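Local coordinates for protein amino acid amide racemase (Ochrobactrum anthropi, PDB 6GIO) that belongs to the class-III aminotransferase family of pyridoxal-5'-phosphate enzymes and forms a two-chain assembly with pyridoxal-5'-phosphate bound, at residues F23-L28 and I375-Y380; R129-S134 and P196-A201; L165-P170 and L183-Y188; Y380-A385 and A413-Q418. All coordinates share one frame; numbering follows the deposited sequence.

How the contacts relate
The four contacts form two pairs on different parts of the subunit. Contacts 1 and 4 lie with centres about 10 Å apart; they share Tyr380 and helix 369-382, and the backbone pair Gly379 O and Ala384 N also joins them. Contacts 2 and 3 have centres about 14 Å apart and meet where strands 131-135 and 164-167 run side by side in one sheet. Between the pairs, centres are 38 to 45 Å apart. Contact 1 spans most of the chain; contact 2 falls within that span and contact 3 within contact 2, while contact 4 follows. Chain ends thus come together around one sheet, whereas a second is assembled from the middle.

Contact 1: residues F23-L28 and I375-Y380; sequences FSPLSL and IIYRGY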
# COMPACT_ATOMS: atom_id res chain seq x y z
N PHE C 23 15.35 -3.20 15.67
CA PHE C 23 15.76 -4.08 16.75
C PHE C 23 17.27 -4.14 16.94
O PHE C 23 17.72 -4.71 17.92
CB PHE C 23 15.24 -5.49 16.51
CG PHE C 23 13.75 -5.59 16.56
CD1 PHE C 23 12.99 -5.29 15.45
CD2 PHE C 23 13.10 -5.98 17.71
CE1 PHE C 23 11.61 -5.40 15.47
CE2 PHE C 23 11.73 -6.09 17.75
CZ PHE C 23 10.97 -5.79 16.63
N SER C 24 18.04 -3.60 15.99
CA SER C 24 19.50 -3.66 16.01
C SER C 24 20.04 -2.61 15.09
O SER C 24 19.27 -2.01 14.33
CB SER C 24 20.03 -5.05 15.58
OG SER C 24 20.16 -5.18 14.17
N PRO C 25 21.36 -2.35 15.14
CA PRO C 25 21.95 -1.37 14.20
C PRO C 25 22.05 -1.81 12.71
O PRO C 25 22.50 -1.02 11.88
CB PRO C 25 23.40 -1.17 14.73
CG PRO C 25 23.43 -1.82 16.10
CD PRO C 25 22.36 -2.90 16.08
N LEU C 26 21.67 -3.05 12.39
CA LEU C 26 21.89 -3.59 11.06
C LEU C 26 21.31 -2.66 9.98
O LEU C 26 20.13 -2.31 10.00
CB LEU C 26 21.26 -4.97 10.94
CG LEU C 26 21.40 -5.72 9.60
CD1 LEU C 26 22.88 -5.88 9.24
CD2 LEU C 26 20.66 -7.04 9.66
N SER C 27 22.18 -2.26 9.07
CA SER C 27 21.91 -1.30 8.01
C SER C 27 22.48 -1.94 6.75
O SER C 27 23.65 -2.36 6.75
CB SER C 27 22.57 0.06 8.37
OG SER C 27 22.06 0.50 9.62
N LEU C 28 21.67 -2.03 5.70
CA LEU C 28 21.91 -2.96 4.58
C LEU C 28 22.33 -2.34 3.26
O LEU C 28 21.80 -1.33 2.84
CB LEU C 28 20.65 -3.82 4.32
CG LEU C 28 20.12 -4.67 5.48
CD1 LEU C 28 18.77 -5.31 5.12
CD2 LEU C 28 21.14 -5.73 5.89
N ILE C 375 19.46 -9.80 23.75
CA ILE C 375 19.65 -11.05 23.02
C ILE C 375 19.67 -10.80 21.48
O ILE C 375 20.51 -11.35 20.76
CB ILE C 375 18.58 -12.09 23.41
CG1 ILE C 375 18.80 -12.50 24.88
CG2 ILE C 375 18.64 -13.29 22.49
CD1 ILE C 375 17.63 -13.23 25.49
N ILE C 376 18.75 -9.97 20.98
CA ILE C 376 18.74 -9.60 19.55
C ILE C 376 20.04 -8.87 19.14
O ILE C 376 20.62 -9.13 18.08
CB ILE C 376 17.58 -8.64 19.20
CG1 ILE C 376 16.22 -9.19 19.62
CG2 ILE C 376 17.57 -8.36 17.72
CD1 ILE C 376 15.83 -10.48 18.98
N TYR C 377 20.44 -7.91 19.97
CA TYR C 377 21.66 -7.14 19.69
C TYR C 377 22.90 -8.02 19.66
O TYR C 377 23.76 -7.92 18.77
CB TYR C 377 21.85 -6.06 20.73
CG TYR C 377 23.10 -5.29 20.51
CD1 TYR C 377 23.13 -4.22 19.65
CD2 TYR C 377 24.27 -5.63 21.18
CE1 TYR C 377 24.28 -3.49 19.45
CE2 TYR C 377 25.43 -4.91 20.99
CZ TYR C 377 25.43 -3.84 20.11
OH TYR C 377 26.58 -3.14 19.91
N ARG C 378 23.01 -8.90 20.63
CA ARG C 378 24.13 -9.81 20.62
C ARG C 378 24.05 -10.80 19.46
O ARG C 378 25.08 -11.18 18.88
CB ARG C 378 24.25 -10.53 21.95
CG ARG C 378 25.47 -11.42 22.11
CD ARG C 378 26.75 -10.60 22.00
NE ARG C 378 27.93 -11.42 22.19
CZ ARG C 378 29.17 -11.04 21.85
NH1 ARG C 378 29.38 -9.86 21.27
NH2 ARG C 378 30.18 -11.86 22.04
N GLY C 379 22.83 -11.25 19.12
CA GLY C 379 22.62 -12.05 17.89
C GLY C 379 23.20 -11.38 16.64
O GLY C 379 23.92 -11.98 15.84
N TYR C 380 22.83 -10.14 16.47
CA TYR C 380 23.31 -9.31 15.41
C TYR C 380 24.86 -9.26 15.39
O TYR C 380 25.47 -9.45 14.34
CB TYR C 380 22.69 -7.92 15.55
CG TYR C 380 23.53 -6.83 14.98
CD1 TYR C 380 23.53 -6.57 13.61
CD2 TYR C 380 24.36 -6.04 15.82
CE1 TYR C 380 24.31 -5.57 13.07
CE2 TYR C 380 25.16 -5.04 15.29
CZ TYR C 380 25.12 -4.82 13.92
OH TYR C 380 25.87 -3.83 13.36
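Pro25 lays CD over one face of the Tyr380 ring, displaced toward the rim. It lies 3.9 Å from the centroid of the Tyr380 ring, a CH-pi contact. Tyr380 CG stands anti to the backbone N (chi1 152°), and the ring beyond it lies against Pro25, Ser24 and Leu26. One turn earlier on the helix, Tyr377 also has CG anti to its backbone N (chi1 177°), but it offers an edge, where its CE1 is 3.8 Å from Pro25 CG. One proline is therefore touched by two aromatic side chains of the same helix in different ways. Leu26 adds its CB, 3.8 Å from CE1 of Tyr380. Ser24 OG comes to the same ring obliquely, 3.7 Å from CD1 of Tyr380, while accepting a hydrogen bond from Leu26 N at 3.2 Å with an N-H...O angle of 165°. Farther along, the CG2 branch of Ile376 lies 3.9 Å from Phe23 CB. No hydrogen bond links the two segments; the phenol of Tyr380 finds its polar partner in Glu38, and Arg42 makes a cation-pi contact with its ring. Phe23 and Leu26 also pack on Leu81 and Tyr82 of the second subunit, so the loop is held between the helix and the dimer partner. This is a worked example of an irregular N-terminal segment that contains an ST turn at Ser24 and packs by a proline-tyrosine CH-pi contact on a helix from the C-terminal part of a class-III aminotransferase fold.

Contact 2: residues R129-S134 and P196-A201; sequences RSRIIS and PEQVAA
Both Arg131 and Gln198 set CG anti to their carbonyl carbon (chi1 -64° and -67°), and beyond CG each chain is extended. The two side chains lie alongside one another, pointing the same way. Their guanidinium and amide planes come within 7° of coplanar. In this shared plane a single oxygen, Gln198 OE1, accepts two bonds: from Arg131 NE at 2.8 Å, in the carbonyl plane on a lone pair, and from Arg131 NH2 at 2.7 Å, nearly straight on to the C=O. Arg129 works differently. Its chain, extended from CG to NE, runs past the carbonyls of the 3-10 turn, and NH1 gives a hydrogen bond to Val199 O at 2.8 Å, the acceptor lying near the guanidinium plane. Glu197 O stands over one face of that same group without bonding to it, and NH2 has another partner in His231 O. From Arg131 onward the backbones pair in parallel. Arg131 N donates to Gln198 O, Ala200 N to Arg131 O at 2.8 Å, and Ile133 N to Ala201 O at 3.0 Å. Apolar branches complete the join: Ile133 CD1 meets Val199 CG1 at 3.6 Å, the two side chains crossing at about a right angle, and Ile132 CD1 reaches Ala200 CB at 3.9 Å. Strand 131-135 is thereby tied to strand 199-204 within the large parallel-rich sheet. The chemistry centres on the start of the paired strands, where two arginines bond to a backbone carbonyl and an amide oxygen, fixing the Gln198 amide in orientation, while the buried Ala201 N has no partner in the model.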
# COMPACT_ATOMS: atom_id res chain seq x y z
N ARG C 129 -24.08 -5.72 7.47
CA ARG C 129 -23.91 -5.87 8.90
C ARG C 129 -22.67 -5.05 9.32
O ARG C 129 -21.73 -4.96 8.60
CB ARG C 129 -23.70 -7.33 9.21
CG ARG C 129 -24.80 -8.26 8.71
CD ARG C 129 -24.37 -9.66 9.04
NE ARG C 129 -25.34 -10.69 8.72
CZ ARG C 129 -25.31 -11.92 9.21
NH1 ARG C 129 -24.38 -12.28 10.10
NH2 ARG C 129 -26.25 -12.77 8.84
N SER C 130 -22.70 -4.46 10.50
CA SER C 130 -21.72 -3.47 10.89
C SER C 130 -20.71 -3.96 11.91
O SER C 130 -19.67 -3.33 12.12
CB SER C 130 -22.48 -2.24 11.46
OG SER C 130 -23.34 -2.63 12.55
N ARG C 131 -21.04 -5.07 12.58
CA ARG C 131 -20.22 -5.58 13.67
C ARG C 131 -19.15 -6.58 13.19
O ARG C 131 -19.36 -7.34 12.22
CB ARG C 131 -21.10 -6.23 14.72
CG ARG C 131 -22.07 -5.27 15.40
CD ARG C 131 -22.85 -6.04 16.45
NE ARG C 131 -24.10 -5.38 16.86
CZ ARG C 131 -24.21 -4.56 17.90
NH1 ARG C 131 -23.16 -4.23 18.65
NH2 ARG C 131 -25.41 -4.05 18.17
N ILE C 132 -18.01 -6.56 13.90
CA ILE C 132 -16.86 -7.38 13.56
C ILE C 132 -16.32 -8.12 14.80
O ILE C 132 -16.20 -7.52 15.85
CB ILE C 132 -15.71 -6.52 12.94
CG1 ILE C 132 -16.14 -5.97 11.57
CG2 ILE C 132 -14.43 -7.35 12.79
CD1 ILE C 132 -16.45 -6.99 10.50
N ILE C 133 -15.97 -9.40 14.66
CA ILE C 133 -15.34 -10.15 15.76
C ILE C 133 -13.84 -10.21 15.47
O ILE C 133 -13.44 -10.59 14.41
CB ILE C 133 -15.96 -11.54 15.99
CG1 ILE C 133 -17.46 -11.39 16.31
CG2 ILE C 133 -15.27 -12.29 17.14
CD1 ILE C 133 -18.28 -12.62 16.00
N SER C 134 -13.06 -9.82 16.45
CA SER C 134 -11.62 -9.91 16.36
C SER C 134 -10.99 -10.44 17.70
O SER C 134 -11.70 -10.67 18.68
CB SER C 134 -11.12 -8.52 16.04
OG SER C 134 -9.74 -8.52 15.90
N PRO C 196 -25.74 -11.91 16.76
CA PRO C 196 -24.84 -12.42 15.73
C PRO C 196 -25.26 -12.11 14.29
O PRO C 196 -24.40 -12.04 13.43
CB PRO C 196 -24.81 -13.93 16.00
CG PRO C 196 -26.15 -14.21 16.63
CD PRO C 196 -26.51 -12.99 17.41
N GLU C 197 -26.56 -11.86 14.05
CA GLU C 197 -27.04 -11.44 12.73
C GLU C 197 -26.65 -9.99 12.40
O GLU C 197 -26.89 -9.51 11.28
CB GLU C 197 -28.56 -11.67 12.58
CG GLU C 197 -29.43 -10.68 13.34
CD GLU C 197 -29.57 -10.93 14.87
OE1 GLU C 197 -29.01 -11.92 15.45
OE2 GLU C 197 -30.25 -10.09 15.51
N GLN C 198 -26.00 -9.30 13.34
CA GLN C 198 -25.47 -7.96 13.06
C GLN C 198 -23.94 -7.99 12.82
O GLN C 198 -23.30 -6.95 12.64
CB GLN C 198 -25.81 -6.99 14.18
CG GLN C 198 -27.30 -6.70 14.30
CD GLN C 198 -27.65 -5.81 15.48
OE1 GLN C 198 -26.78 -5.35 16.23
NE2 GLN C 198 -28.93 -5.58 15.67
N VAL C 199 -23.39 -9.19 12.83
CA VAL C 199 -21.96 -9.38 12.69
C VAL C 199 -21.65 -9.80 11.26
O VAL C 199 -22.10 -10.89 10.80
CB VAL C 199 -21.42 -10.44 13.67
CG1 VAL C 199 -19.91 -10.59 13.46
CG2 VAL C 199 -21.74 -10.07 15.10
N ALA C 200 -20.91 -8.93 10.57
CA ALA C 200 -20.48 -9.17 9.19
C ALA C 200 -19.53 -10.38 9.09
O ALA C 200 -19.70 -11.27 8.24
CB ALA C 200 -19.75 -7.94 8.64
N ALA C 201 -18.52 -10.36 9.95
CA ALA C 201 -17.38 -11.24 9.83
C ALA C 201 -16.64 -11.44 11.13
O ALA C 201 -16.70 -10.58 12.02
CB ALA C 201 -16.43 -10.63 8.83

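Contact 3: residues L165-P170 and L183-Y188; sequences LLLPYP and LELLDY
A backbone bond of 2.9 Å from Asp187 N to Leu183 O belongs to the helical turn that carries Leu186 onto Leu165, across a junction with no hydrogen bond between its segments. What joins strand to helix is four leucines and a proline. The focus is one methyl, Leu186 CD1, which lies 3.9 Å from Leu165 CD2 and 4.0 Å from Leu167 CD1. The bond from CA to CB of Leu186 does not itself aim at the strand. Its first torsion sets CG anti to the backbone N (chi1 178°), and the end of the side chain then comes nearer the strand. Leu165 and Leu186 cross obliquely, whereas Leu167 meets Leu186 at about a right angle. The preceding residue, Leu185, makes the second patch: its CD2 is 4.0 Å from Pro168 CD, and its CG is 4.3 Å from Leu167 CD2. The strand and helix axes run roughly antiparallel, 161° apart, and approach to 10.0 Å, a spacing that leucine side chains fill. Leu186 also touches Ile133 of the neighbouring strand and Leu224 of helix 220-229, which places this helix over the sheet, while Asp187 forms a salt bridge with Arg227 of that same helix. Strand 164-167, helix 179-191 and strand 199-204 follow one another as a beta-alpha-beta crossover, with strand 131-135 lying between its two strands. Chemically, the join rests on apolar burial and dispersion between methyl-bearing side chains, with no directional bond across the contact.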
# COMPACT_ATOMS: atom_id res chain seq x y z
N LEU C 165 -16.07 -6.51 18.55
CA LEU C 165 -16.05 -7.37 19.72
C LEU C 165 -14.68 -8.00 19.76
O LEU C 165 -14.37 -8.78 18.85
CB LEU C 165 -17.13 -8.46 19.59
CG LEU C 165 -17.19 -9.48 20.76
CD1 LEU C 165 -17.21 -8.74 22.08
CD2 LEU C 165 -18.39 -10.43 20.67
N LEU C 166 -13.88 -7.64 20.77
CA LEU C 166 -12.56 -8.24 21.04
C LEU C 166 -12.56 -9.37 22.10
O LEU C 166 -12.93 -9.15 23.25
CB LEU C 166 -11.57 -7.18 21.49
CG LEU C 166 -11.09 -6.20 20.43
CD1 LEU C 166 -10.23 -5.14 21.11
CD2 LEU C 166 -10.31 -6.85 19.29
N LEU C 167 -12.12 -10.57 21.72
CA LEU C 167 -12.11 -11.72 22.60
C LEU C 167 -10.70 -12.11 22.91
O LEU C 167 -9.84 -11.91 22.06
CB LEU C 167 -12.75 -12.91 21.90
CG LEU C 167 -14.21 -12.81 21.45
CD1 LEU C 167 -14.56 -13.99 20.58
CD2 LEU C 167 -15.12 -12.72 22.66
N PRO C 168 -10.45 -12.75 24.09
CA PRO C 168 -9.14 -13.32 24.33
C PRO C 168 -8.83 -14.44 23.35
O PRO C 168 -9.72 -15.23 22.93
CB PRO C 168 -9.24 -13.85 25.77
CG PRO C 168 -10.41 -13.15 26.38
CD PRO C 168 -11.34 -12.94 25.25
N TYR C 169 -7.56 -14.51 22.95
CA TYR C 169 -7.09 -15.65 22.17
C TYR C 169 -6.54 -16.72 23.16
O TYR C 169 -5.62 -16.46 23.92
CB TYR C 169 -6.05 -15.19 21.13
CG TYR C 169 -5.74 -16.12 19.98
CD1 TYR C 169 -4.84 -17.15 20.12
CD2 TYR C 169 -6.29 -15.89 18.69
CE1 TYR C 169 -4.48 -17.95 19.03
CE2 TYR C 169 -5.95 -16.67 17.61
CZ TYR C 169 -5.05 -17.72 17.78
OH TYR C 169 -4.68 -18.51 16.71
N PRO C 170 -7.16 -17.89 23.18
CA PRO C 170 -6.73 -18.91 24.12
C PRO C 170 -5.30 -19.34 23.91
O PRO C 170 -4.94 -19.78 22.80
CB PRO C 170 -7.61 -20.11 23.79
CG PRO C 170 -8.61 -19.66 22.83
CD PRO C 170 -8.29 -18.31 22.34
N LEU C 183 -15.27 -19.54 23.84
CA LEU C 183 -16.51 -19.87 23.14
C LEU C 183 -17.71 -19.50 23.96
O LEU C 183 -18.71 -19.02 23.44
CB LEU C 183 -16.56 -21.35 22.79
CG LEU C 183 -15.50 -21.78 21.79
CD1 LEU C 183 -15.39 -23.31 21.75
CD2 LEU C 183 -15.73 -21.16 20.39
N GLU C 184 -17.65 -19.75 25.27
CA GLU C 184 -18.77 -19.44 26.21
C GLU C 184 -19.02 -17.92 26.22
O GLU C 184 -20.14 -17.52 26.10
CB GLU C 184 -18.50 -20.11 27.57
CG GLU C 184 -19.26 -19.54 28.75
CD GLU C 184 -19.37 -20.36 30.04
OE1 GLU C 184 -18.84 -19.95 31.07
OE2 GLU C 184 -20.02 -21.37 30.01
N LEU C 185 -17.96 -17.14 26.36
CA LEU C 185 -18.00 -15.70 26.34
C LEU C 185 -18.63 -15.17 25.04
O LEU C 185 -19.43 -14.25 25.08
CB LEU C 185 -16.58 -15.14 26.54
CG LEU C 185 -16.39 -13.64 26.62
CD1 LEU C 185 -17.24 -13.00 27.70
CD2 LEU C 185 -14.94 -13.35 26.93
N LEU C 186 -18.28 -15.75 23.91
CA LEU C 186 -18.85 -15.35 22.62
C LEU C 186 -20.31 -15.70 22.58
O LEU C 186 -21.14 -14.87 22.13
CB LEU C 186 -18.15 -16.00 21.45
CG LEU C 186 -18.67 -15.70 20.04
CD1 LEU C 186 -18.45 -14.23 19.69
CD2 LEU C 186 -18.02 -16.62 19.02
N ASP C 187 -20.64 -16.91 23.02
CA ASP C 187 -22.06 -17.33 23.08
C ASP C 187 -22.87 -16.34 23.91
O ASP C 187 -24.02 -16.05 23.58
CB ASP C 187 -22.24 -18.69 23.73
CG ASP C 187 -21.70 -19.82 22.91
OD1 ASP C 187 -21.59 -19.70 21.64
OD2 ASP C 187 -21.39 -20.86 23.55
N TYR C 188 -22.26 -15.84 24.99
CA TYR C 188 -22.93 -14.89 25.89
C TYR C 188 -23.15 -13.55 25.22
O TYR C 188 -24.24 -12.99 25.31
CB TYR C 188 -22.14 -14.66 27.19
CG TYR C 188 -22.94 -13.93 28.25
CD1 TYR C 188 -24.04 -14.55 28.90
CD2 TYR C 188 -22.59 -12.64 28.64
CE1 TYR C 188 -24.76 -13.87 29.88
CE2 TYR C 188 -23.30 -11.96 29.60
CZ TYR C 188 -24.37 -12.57 30.23
OH TYR C 188 -25.04 -11.83 31.18

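Contact 4: residues Y380-A385 and A413-Q418; sequences YQLGAA and ADIVDQ
Where helix 369-382 gives way to strand 384-389, the backbone at Leu382 comes to 6.2 Å, CA to CA, from Ile415, and Gly383 takes a positive phi of 101° in a Schellman motif. Two bonds turn back into the last helical turn, Gly383 N to Tyr380 O at 3.1 Å and Ala384 N to Gly379 O, the second probable. The positive phi is one at which a side chain would collide with the Leu382 carbonyl, a conformation that suits glycine. Onto this corner Ile415 of helix 406-424 sets both its branches. Its CG2 lies 3.7 Å from Ala384 CB and 3.8 Å from Leu382 CB, bridging the end of the helix and the start of the strand. The other branch has CG1 anti to the carbonyl carbon (chi1 -74°), and its tip CD1 reaches 3.4 Å from Leu382 O. Leu382 CD1 in turn packs on the aliphatic part of Gln418, 3.8 Å from its CG, the two chains crossing at about a right angle. Elsewhere on its surface helix 406-424 is linked to other elements: Asp417 forms a salt bridge with Lys339, and Val416 packs on Leu333 of helix 318-339. The chemistry divides in two: the Schellman bonds accompany the turn out of the helix, and an isoleucine supplies apolar packing that seats the turn against the next helix without a polar bond.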
# COMPACT_ATOMS: atom_id res chain seq x y z
N TYR C 380 22.83 -10.14 16.47
CA TYR C 380 23.31 -9.31 15.41
C TYR C 380 24.86 -9.26 15.39
O TYR C 380 25.47 -9.45 14.34
CB TYR C 380 22.69 -7.92 15.55
CG TYR C 380 23.53 -6.83 14.98
CD1 TYR C 380 23.53 -6.57 13.61
CD2 TYR C 380 24.36 -6.04 15.82
CE1 TYR C 380 24.31 -5.57 13.07
CE2 TYR C 380 25.16 -5.04 15.29
CZ TYR C 380 25.12 -4.82 13.92
OH TYR C 380 25.87 -3.83 13.36
N GLN C 381 25.50 -9.06 16.54
CA GLN C 381 26.99 -9.01 16.55
C GLN C 381 27.58 -10.37 16.22
O GLN C 381 28.62 -10.46 15.64
CB GLN C 381 27.50 -8.60 17.92
CG GLN C 381 27.09 -7.24 18.35
CD GLN C 381 27.76 -6.91 19.68
OE1 GLN C 381 27.59 -7.61 20.67
NE2 GLN C 381 28.54 -5.84 19.69
N LEU C 382 26.89 -11.44 16.59
CA LEU C 382 27.34 -12.78 16.27
C LEU C 382 26.98 -13.24 14.86
O LEU C 382 27.37 -14.35 14.48
CB LEU C 382 26.79 -13.80 17.30
CG LEU C 382 27.23 -13.53 18.74
CD1 LEU C 382 26.45 -14.44 19.69
CD2 LEU C 382 28.75 -13.72 18.89
N GLY C 383 26.25 -12.41 14.09
CA GLY C 383 25.98 -12.72 12.68
C GLY C 383 24.59 -13.29 12.35
O GLY C 383 24.41 -13.96 11.33
N ALA C 384 23.60 -13.00 13.19
CA ALA C 384 22.20 -13.38 12.89
C ALA C 384 21.24 -12.23 13.16
O ALA C 384 21.36 -11.52 14.19
CB ALA C 384 21.79 -14.60 13.66
N ALA C 385 20.28 -12.06 12.24
CA ALA C 385 19.25 -11.04 12.34
C ALA C 385 17.91 -11.65 12.76
O ALA C 385 17.33 -12.48 12.03
CB ALA C 385 19.10 -10.29 11.02
N ALA C 413 21.12 -21.88 15.60
CA ALA C 413 20.99 -22.42 16.95
C ALA C 413 22.21 -22.06 17.79
O ALA C 413 22.11 -21.72 18.98
CB ALA C 413 20.82 -23.90 16.86
N ASP C 414 23.37 -22.13 17.18
CA ASP C 414 24.60 -21.80 17.91
C ASP C 414 24.67 -20.35 18.27
O ASP C 414 25.10 -19.98 19.39
CB ASP C 414 25.82 -22.24 17.09
CG ASP C 414 26.09 -23.76 17.19
OD1 ASP C 414 25.53 -24.46 18.07
OD2 ASP C 414 26.87 -24.26 16.37
N ILE C 415 24.23 -19.49 17.35
CA ILE C 415 24.27 -18.05 17.59
C ILE C 415 23.26 -17.66 18.68
O ILE C 415 23.57 -16.90 19.61
CB ILE C 415 24.01 -17.24 16.30
CG1 ILE C 415 25.26 -17.30 15.40
CG2 ILE C 415 23.64 -15.78 16.64
CD1 ILE C 415 25.02 -16.82 13.99
N VAL C 416 22.06 -18.21 18.59
CA VAL C 416 21.04 -17.95 19.63
C VAL C 416 21.51 -18.40 21.04
O VAL C 416 21.31 -17.70 22.03
CB VAL C 416 19.71 -18.68 19.29
CG1 VAL C 416 18.73 -18.59 20.45
CG2 VAL C 416 19.12 -18.07 18.04
N ASP C 417 22.08 -19.61 21.08
CA ASP C 417 22.65 -20.20 22.28
C ASP C 417 23.70 -19.26 22.87
O ASP C 417 23.66 -18.90 24.04
CB ASP C 417 23.24 -21.58 21.91
CG ASP C 417 23.97 -22.26 23.05
OD1 ASP C 417 24.10 -21.73 24.16
OD2 ASP C 417 24.48 -23.36 22.78
N GLN C 418 24.62 -18.80 22.04
CA GLN C 418 25.68 -17.93 22.50
C GLN C 418 25.16 -16.57 22.92
O GLN C 418 25.65 -15.97 23.89
CB GLN C 418 26.74 -17.78 21.41
CG GLN C 418 28.00 -17.06 21.90
CD GLN C 418 28.78 -17.88 22.91
OE1 GLN C 418 29.20 -17.39 23.96
NE2 GLN C 418 28.95 -19.14 22.61